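Local coordinates for uncharacterized protein MJ1062 (Methanocaldococcus jannaschii, PDB 3EO4) that is of unknown function but carries a GNAT-family domain that probably transfers acyl groups, within a longer protein that may also have hexosyltransferase activity, at residues Ser12-Arg17 against Arg109-Leu114; Val63-Leu68 against Val81-Leu86; Asn90-Ile95 against Lys126-Ile131. All blocks are in the same frame, centred on the assembly; numbering follows the deposited sequence.

Interaction 1 (Ser12-Arg17 against Arg109-Leu114)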
# COMPACT_ATOMS: atom_id res chain seq x y z
N SER A 12 -10.70 20.11 6.62
CA SER A 12 -10.34 18.69 6.74
C SER A 12 -11.03 17.93 7.87
O SER A 12 -11.40 18.50 8.90
CB SER A 12 -8.82 18.49 6.80
OG SER A 12 -8.24 18.69 5.52
N LYS A 13 -11.20 16.63 7.67
CA LYS A 13 -12.07 15.83 8.49
C LYS A 13 -11.60 14.41 8.40
O LYS A 13 -11.20 13.93 7.34
CB LYS A 13 -13.50 15.95 7.97
CG LYS A 13 -14.55 15.47 8.94
CD LYS A 13 -15.87 16.14 8.63
CE LYS A 13 -17.03 15.34 9.19
NZ LYS A 13 -16.91 15.13 10.67
N ILE A 14 -11.61 13.74 9.55
CA ILE A 14 -11.32 12.31 9.64
C ILE A 14 -12.63 11.57 9.84
O ILE A 14 -13.41 11.93 10.71
CB ILE A 14 -10.41 12.01 10.83
CG1 ILE A 14 -8.98 12.50 10.57
CG2 ILE A 14 -10.39 10.52 11.11
CD1 ILE A 14 -8.74 13.95 10.90
N ILE A 15 -12.85 10.55 9.01
CA ILE A 15 -13.98 9.64 9.12
C ILE A 15 -13.40 8.23 9.20
O ILE A 15 -12.35 7.93 8.59
CB ILE A 15 -14.88 9.79 7.89
CG1 ILE A 15 -15.38 11.23 7.77
CG2 ILE A 15 -16.08 8.85 7.97
CD1 ILE A 15 -15.10 11.88 6.42
N ILE A 16 -14.06 7.37 9.97
CA ILE A 16 -13.70 5.97 9.95
C ILE A 16 -14.92 5.16 9.50
O ILE A 16 -16.05 5.50 9.88
CB ILE A 16 -13.16 5.48 11.30
CG1 ILE A 16 -14.21 5.58 12.41
CG2 ILE A 16 -11.89 6.23 11.67
CD1 ILE A 16 -13.91 4.67 13.58
N ARG A 17 -14.70 4.15 8.66
CA ARG A 17 -15.77 3.28 8.18
C ARG A 17 -15.25 1.84 8.20
O ARG A 17 -14.03 1.61 8.04
CB ARG A 17 -16.24 3.67 6.77
CG ARG A 17 -15.16 3.54 5.67
CD ARG A 17 -15.69 2.92 4.36
NE ARG A 17 -14.63 2.78 3.36
CZ ARG A 17 -13.87 1.68 3.16
NH1 ARG A 17 -14.05 0.58 3.89
NH2 ARG A 17 -12.93 1.68 2.21
N ARG A 109 -4.30 10.07 16.31
CA ARG A 109 -4.89 10.47 17.57
C ARG A 109 -6.42 10.59 17.46
O ARG A 109 -7.14 10.00 18.26
CB ARG A 109 -4.27 11.79 17.99
CG ARG A 109 -4.71 12.28 19.33
CD ARG A 109 -4.23 13.68 19.60
NE ARG A 109 -4.66 14.03 20.95
CZ ARG A 109 -5.71 14.80 21.25
NH1 ARG A 109 -6.45 15.35 20.28
NH2 ARG A 109 -6.00 15.02 22.53
N HIS A 110 -6.90 11.35 16.48
CA HIS A 110 -8.34 11.53 16.26
C HIS A 110 -9.04 10.23 15.92
O HIS A 110 -10.17 10.02 16.31
CB HIS A 110 -8.58 12.53 15.14
CG HIS A 110 -8.28 13.95 15.53
ND1 HIS A 110 -7.05 14.33 16.04
CD2 HIS A 110 -9.03 15.07 15.48
CE1 HIS A 110 -7.07 15.63 16.30
NE2 HIS A 110 -8.26 16.10 15.96
N SER A 111 -8.38 9.36 15.17
CA SER A 111 -8.97 8.06 14.81
C SER A 111 -9.15 7.20 16.04
O SER A 111 -10.22 6.61 16.26
CB SER A 111 -8.10 7.30 13.80
OG SER A 111 -8.00 8.00 12.59
N VAL A 112 -8.10 7.12 16.86
CA VAL A 112 -8.19 6.34 18.09
C VAL A 112 -9.30 6.91 18.99
O VAL A 112 -10.11 6.16 19.52
CB VAL A 112 -6.83 6.22 18.80
CG1 VAL A 112 -7.01 5.64 20.19
CG2 VAL A 112 -5.86 5.36 17.95
N SER A 113 -9.37 8.23 19.13
CA SER A 113 -10.41 8.79 20.00
C SER A 113 -11.83 8.48 19.50
O SER A 113 -12.73 8.25 20.32
CB SER A 113 -10.21 10.27 20.25
OG SER A 113 -10.65 10.95 19.12
N LEU A 114 -12.02 8.45 18.18
CA LEU A 114 -13.28 7.96 17.60
C LEU A 114 -13.62 6.51 18.07
O LEU A 114 -14.73 6.21 18.45
CB LEU A 114 -13.28 8.06 16.06
CG LEU A 114 -13.45 9.44 15.39
CD1 LEU A 114 -13.25 9.35 13.88
CD2 LEU A 114 -14.83 10.06 15.69
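Ile14 and Ser111 bring strand 13-17 and helix 109-114 together, their CA atoms 7.1 Å apart. The two axes approach to 8.8 Å with their N-to-C directions 46° apart, and Ile14 and Ile16 turn their side chains toward the helix. No hydrogen bond joins the segments; methyl groups make most of the contact. Leu114 reaches both isoleucines with one branch: its CD1 is 4.1 Å from Ile14 CG2 and equally far from Ile16 CG2. Its chain crosses that of Ile14 aslant, yet runs past Ile16 in the opposite direction. Ile16 holds CG1 between the backbone N and the carbonyl carbon (chi1 63°), and that atom too comes near the same Leu114 methyl. Nearer the start of the helix, Ser111 OG lies 3.8 Å from Ile14 CG2. This hydroxyl is hydrogen-bonded to Ile107 O in the preceding turn, which satisfies it where its neighbour across the contact is apolar. His110 contributes its CB, 4.5 Å from Ile14 CD1. Cys5 of strand 4-6 touches Ile14, His110 and Leu114. The arrangement is the helix-on-sheet layer of the GNAT fold, with helix 107-121 packed on one face of the antiparallel sheet.

Interaction 2 (Val63-Leu68 against Val81-Leu86)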
# COMPACT_ATOMS: atom_id res chain seq x y z
N VAL A 63 -13.07 -5.44 15.45
CA VAL A 63 -13.63 -4.62 14.41
C VAL A 63 -12.43 -3.89 13.79
O VAL A 63 -11.53 -3.46 14.53
CB VAL A 63 -14.63 -3.61 14.98
CG1 VAL A 63 -14.99 -2.52 13.92
CG2 VAL A 63 -15.88 -4.31 15.51
N ASP A 64 -12.40 -3.80 12.46
CA ASP A 64 -11.38 -3.02 11.76
C ASP A 64 -12.03 -1.93 10.93
O ASP A 64 -13.05 -2.15 10.27
CB ASP A 64 -10.57 -3.92 10.84
CG ASP A 64 -9.77 -4.95 11.59
OD1 ASP A 64 -8.56 -4.71 11.81
OD2 ASP A 64 -10.36 -5.99 11.96
N TRP A 65 -11.44 -0.74 10.98
CA TRP A 65 -11.93 0.38 10.17
C TRP A 65 -10.82 0.85 9.23
O TRP A 65 -9.63 0.68 9.51
CB TRP A 65 -12.33 1.58 11.04
CG TRP A 65 -13.50 1.45 11.97
CD1 TRP A 65 -14.79 1.86 11.73
CD2 TRP A 65 -13.48 0.99 13.34
NE1 TRP A 65 -15.58 1.65 12.84
CE2 TRP A 65 -14.80 1.12 13.85
CE3 TRP A 65 -12.49 0.46 14.18
CZ2 TRP A 65 -15.16 0.73 15.16
CZ3 TRP A 65 -12.84 0.07 15.49
CH2 TRP A 65 -14.17 0.21 15.97
N ILE A 66 -11.22 1.42 8.11
CA ILE A 66 -10.36 2.23 7.29
C ILE A 66 -10.55 3.68 7.76
O ILE A 66 -11.67 4.12 8.01
CB ILE A 66 -10.81 2.16 5.79
CG1 ILE A 66 -10.84 0.70 5.31
CG2 ILE A 66 -9.90 2.96 4.91
CD1 ILE A 66 -9.47 -0.00 5.43
N ILE A 67 -9.44 4.40 7.82
CA ILE A 67 -9.43 5.83 8.15
C ILE A 67 -9.49 6.64 6.86
O ILE A 67 -8.64 6.49 5.98
CB ILE A 67 -8.15 6.20 8.92
CG1 ILE A 67 -7.98 5.29 10.16
CG2 ILE A 67 -8.15 7.70 9.25
CD1 ILE A 67 -6.59 5.36 10.79
N LEU A 68 -10.48 7.50 6.74
CA LEU A 68 -10.66 8.31 5.57
C LEU A 68 -10.29 9.74 5.91
O LEU A 68 -10.68 10.24 6.95
CB LEU A 68 -12.11 8.26 5.16
CG LEU A 68 -12.65 7.16 4.23
CD1 LEU A 68 -11.85 5.88 4.18
CD2 LEU A 68 -14.15 6.91 4.51
N VAL A 81 -7.61 1.61 11.63
CA VAL A 81 -7.71 1.57 13.09
C VAL A 81 -8.61 0.39 13.45
O VAL A 81 -9.54 0.07 12.69
CB VAL A 81 -8.20 2.93 13.69
CG1 VAL A 81 -9.65 3.22 13.32
CG2 VAL A 81 -7.95 3.01 15.22
N ASN A 82 -8.32 -0.27 14.57
CA ASN A 82 -8.96 -1.53 14.93
C ASN A 82 -9.03 -1.72 16.46
O ASN A 82 -8.23 -1.11 17.18
CB ASN A 82 -8.25 -2.74 14.28
CG ASN A 82 -6.82 -2.94 14.80
OD1 ASN A 82 -6.60 -3.06 16.00
ND2 ASN A 82 -5.87 -3.01 13.89
N VAL A 83 -10.00 -2.52 16.92
CA VAL A 83 -10.11 -2.98 18.32
C VAL A 83 -10.31 -4.47 18.30
O VAL A 83 -11.08 -4.98 17.50
CB VAL A 83 -11.31 -2.37 19.10
CG1 VAL A 83 -11.22 -0.88 19.09
CG2 VAL A 83 -12.62 -2.73 18.44
N SER A 84 -9.61 -5.15 19.18
CA SER A 84 -9.72 -6.59 19.26
C SER A 84 -9.84 -6.96 20.73
O SER A 84 -9.77 -6.08 21.60
CB SER A 84 -8.50 -7.24 18.59
OG SER A 84 -7.29 -6.80 19.20
N GLN A 85 -10.06 -8.24 21.02
CA GLN A 85 -10.31 -8.72 22.38
C GLN A 85 -11.58 -8.09 22.98
O GLN A 85 -11.60 -7.75 24.16
CB GLN A 85 -9.06 -8.52 23.27
CG GLN A 85 -7.81 -9.15 22.67
CD GLN A 85 -6.53 -8.83 23.42
OE1 GLN A 85 -5.57 -8.35 22.82
NE2 GLN A 85 -6.49 -9.15 24.71
N LEU A 86 -12.62 -7.93 22.16
CA LEU A 86 -13.90 -7.33 22.56
C LEU A 86 -14.69 -8.20 23.51
O LEU A 86 -15.67 -7.74 24.12
CB LEU A 86 -14.78 -7.04 21.33
CG LEU A 86 -14.37 -5.83 20.47
CD1 LEU A 86 -15.19 -5.79 19.17
CD2 LEU A 86 -14.43 -4.47 21.28
O HOH W 1 -6.64 -2.93 10.77
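Val63 and Val83 exchange two backbone hydrogen bonds, Val63 N to Val83 O (2.9 Å) and Val83 N to Val63 O (3.0 Å). Trp65 and Val81 form the next hydrogen-bonded pair of strands running at 171°. There Trp65 N reaches Val81 O at 2.7 Å, almost in line with the carbonyl, whereas Val81 N approaches Trp65 O at 3.1 Å from above its plane; Trp65 O also accepts from Ser80 OG. Between them, in the non-hydrogen-bonded pair, the side chains of Asp64 and Asn82 run alongside each other in the same direction, Asp64 OD1 closest to Asn82 CB, with carboxylate and amide planes 62° apart. Water 1 links them, donating to Asp64 OD1 (2.8 Å) and accepting from Asn82 ND2 (3.2 Å). The carboxylate is further held by salt bridges, OD2 to Arg59 and OD1 to Arg62, and Asn82 ND2 also bonds a MES molecule probably left from crystallisation. On the other face the Trp65 ring meets Val83 at its rim, Trp65 CZ3 lying 4.1 Å from Val83 CG1, while Val63 CG1 sits over one ring face toward the rim and Trp118 packs edge-to-face. An alanine at Trp65 would probably open a gap beside Val63 and Val83 and leave Trp118 without its aromatic partner. Leu86, part of the PG6 pocket, packs its CD1 on Val63 CG2. This is the antiparallel beta hairpin 63-71/74-84, central to the GNAT sheet.

Interaction 3 (Asn90-Ile95 against Lys126-Ile131)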
# COMPACT_ATOMS: atom_id res chain seq x y z
N ASN A 90 -11.37 -5.21 28.50
CA ASN A 90 -10.19 -4.36 28.23
C ASN A 90 -9.68 -4.65 26.81
O ASN A 90 -8.66 -5.33 26.60
CB ASN A 90 -9.13 -4.57 29.32
CG ASN A 90 -8.06 -3.47 29.37
OD1 ASN A 90 -7.75 -2.81 28.37
ND2 ASN A 90 -7.46 -3.32 30.55
N PRO A 91 -10.43 -4.18 25.82
CA PRO A 91 -10.04 -4.44 24.44
C PRO A 91 -8.76 -3.71 24.04
O PRO A 91 -8.40 -2.66 24.62
CB PRO A 91 -11.24 -3.93 23.63
CG PRO A 91 -11.90 -2.96 24.51
CD PRO A 91 -11.72 -3.48 25.90
N GLU A 92 -8.10 -4.29 23.04
CA GLU A 92 -6.85 -3.79 22.51
C GLU A 92 -7.09 -2.95 21.24
O GLU A 92 -7.81 -3.37 20.33
CB GLU A 92 -5.93 -4.95 22.20
CG GLU A 92 -4.59 -4.51 21.64
CD GLU A 92 -3.67 -5.70 21.39
OE1 GLU A 92 -3.81 -6.72 22.06
OE2 GLU A 92 -2.78 -5.61 20.52
N ILE A 93 -6.46 -1.77 21.20
CA ILE A 93 -6.60 -0.85 20.05
C ILE A 93 -5.32 -0.90 19.22
O ILE A 93 -4.23 -0.76 19.77
CB ILE A 93 -6.78 0.64 20.49
CG1 ILE A 93 -7.80 0.79 21.62
CG2 ILE A 93 -7.06 1.59 19.29
CD1 ILE A 93 -9.12 0.39 21.23
N GLY A 94 -5.48 -1.04 17.90
CA GLY A 94 -4.37 -0.94 16.95
C GLY A 94 -4.58 0.19 15.96
O GLY A 94 -5.73 0.50 15.59
N ILE A 95 -3.50 0.83 15.53
CA ILE A 95 -3.62 1.94 14.59
C ILE A 95 -2.42 1.93 13.63
O ILE A 95 -1.31 1.59 14.03
CB ILE A 95 -3.74 3.34 15.35
CG1 ILE A 95 -3.72 4.55 14.40
CG2 ILE A 95 -2.59 3.54 16.36
CD1 ILE A 95 -5.10 5.09 14.08
N LYS A 126 -12.52 0.26 30.05
CA LYS A 126 -11.07 0.31 29.80
C LYS A 126 -10.72 -0.13 28.37
O LYS A 126 -11.53 -0.82 27.71
CB LYS A 126 -10.28 -0.62 30.73
CG LYS A 126 -10.93 -0.94 32.02
CD LYS A 126 -10.42 -2.26 32.56
CE LYS A 126 -10.36 -2.21 34.07
NZ LYS A 126 -9.52 -1.04 34.54
N ALA A 127 -9.50 0.23 27.95
CA ALA A 127 -8.93 -0.16 26.67
C ALA A 127 -7.42 -0.06 26.78
O ALA A 127 -6.90 0.66 27.64
CB ALA A 127 -9.45 0.73 25.50
N HIS A 128 -6.71 -0.79 25.91
CA HIS A 128 -5.26 -0.76 25.93
C HIS A 128 -4.65 -0.79 24.54
O HIS A 128 -5.35 -1.02 23.57
CB HIS A 128 -4.67 -1.86 26.84
CG HIS A 128 -4.85 -3.25 26.31
ND1 HIS A 128 -5.94 -4.04 26.61
CD2 HIS A 128 -4.05 -4.02 25.53
CE1 HIS A 128 -5.82 -5.22 26.03
NE2 HIS A 128 -4.67 -5.23 25.37
N ALA A 129 -3.35 -0.55 24.47
CA ALA A 129 -2.57 -0.62 23.23
C ALA A 129 -1.28 -1.37 23.56
O ALA A 129 -0.78 -1.24 24.67
CB ALA A 129 -2.27 0.78 22.70
N ARG A 130 -0.77 -2.17 22.64
CA ARG A 130 0.54 -2.84 22.79
C ARG A 130 1.49 -2.09 21.88
O ARG A 130 1.21 -1.93 20.69
CB ARG A 130 0.50 -4.33 22.40
CG ARG A 130 -0.61 -5.15 23.07
CD ARG A 130 -0.57 -6.65 22.66
NE ARG A 130 0.60 -7.29 23.24
CZ ARG A 130 0.58 -8.22 24.18
NH1 ARG A 130 -0.57 -8.69 24.67
NH2 ARG A 130 1.74 -8.70 24.62
N ILE A 131 2.60 -1.61 22.44
CA ILE A 131 3.51 -0.75 21.68
C ILE A 131 4.97 -1.16 21.84
O ILE A 131 5.45 -1.40 22.97
CB ILE A 131 3.33 0.77 22.02
CG1 ILE A 131 1.84 1.19 22.04
CG2 ILE A 131 4.07 1.65 21.01
CD1 ILE A 131 1.59 2.60 22.63
O HOH W 2 -3.70 -7.85 24.94
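His128 lays its imidazole against Glu92, whose CA stands 3.8 Å above the centre of one ring face, with Glu92 N over a face as well. At the ring edge, in its plane, lies Asn90 OD1, which accepts a nearly straight hydrogen bond of 2.8 Å from His128 ND1. The amide is steeply turned against the imidazole, the planes 69° apart, and the donor stands 63° out of the amide carbonyl plane. The other ring nitrogen, NE2, lies 2.8 Å from water 2; that water donates to Glu92 OE1 and accepts from Arg130 NH1. The extended Glu92 chain carries its carboxylate over the aliphatic part of Arg130, with Glu92 OE2 3.2 Å from Arg130 CD. The charged groups themselves stay farther apart, and Arg130 NH2 forms its salt bridge with Glu157. Two backbone bonds join the segments, His128 N to Pro91 O (2.8 Å) and Ile93 N to His128 O (2.7 Å), around the single bridge of Glu92 with His128. The strands then diverge at 48°, consistent with the V-shaped splay of neighbouring parallel strands that receives acetyl-CoA in GNAT relatives. Strand 74-84 borders 92-97 on its other side, as 157-163 borders 126-132. Helix 107-121 covers Ile93 through Val115 and Leu119, while Phe142 of helix 136-144 packs on Ala129 and Ile131.

Interactions 1 and 2 are buried, whereas interaction 3 is only partly so. Interaction 1 is apolar side-chain packing between layers; interaction 2 is a regular backbone ladder within the sheet, with charged and polar groups on one face and hydrophobic ones on the other. Interaction 3 relies on a short backbone bridge and a polar, water-linked cluster where two strands part. Strands 13-18 and 63-71 are sheet neighbours, so interactions 1 and 2 meet through backbone bonds such as Ile15 O to Leu68 N. Interaction 3 joins interaction 2 through strands 74-84 and 92-97. Helix 107-121, which belongs to interaction 1, connects the two strands of interaction 3.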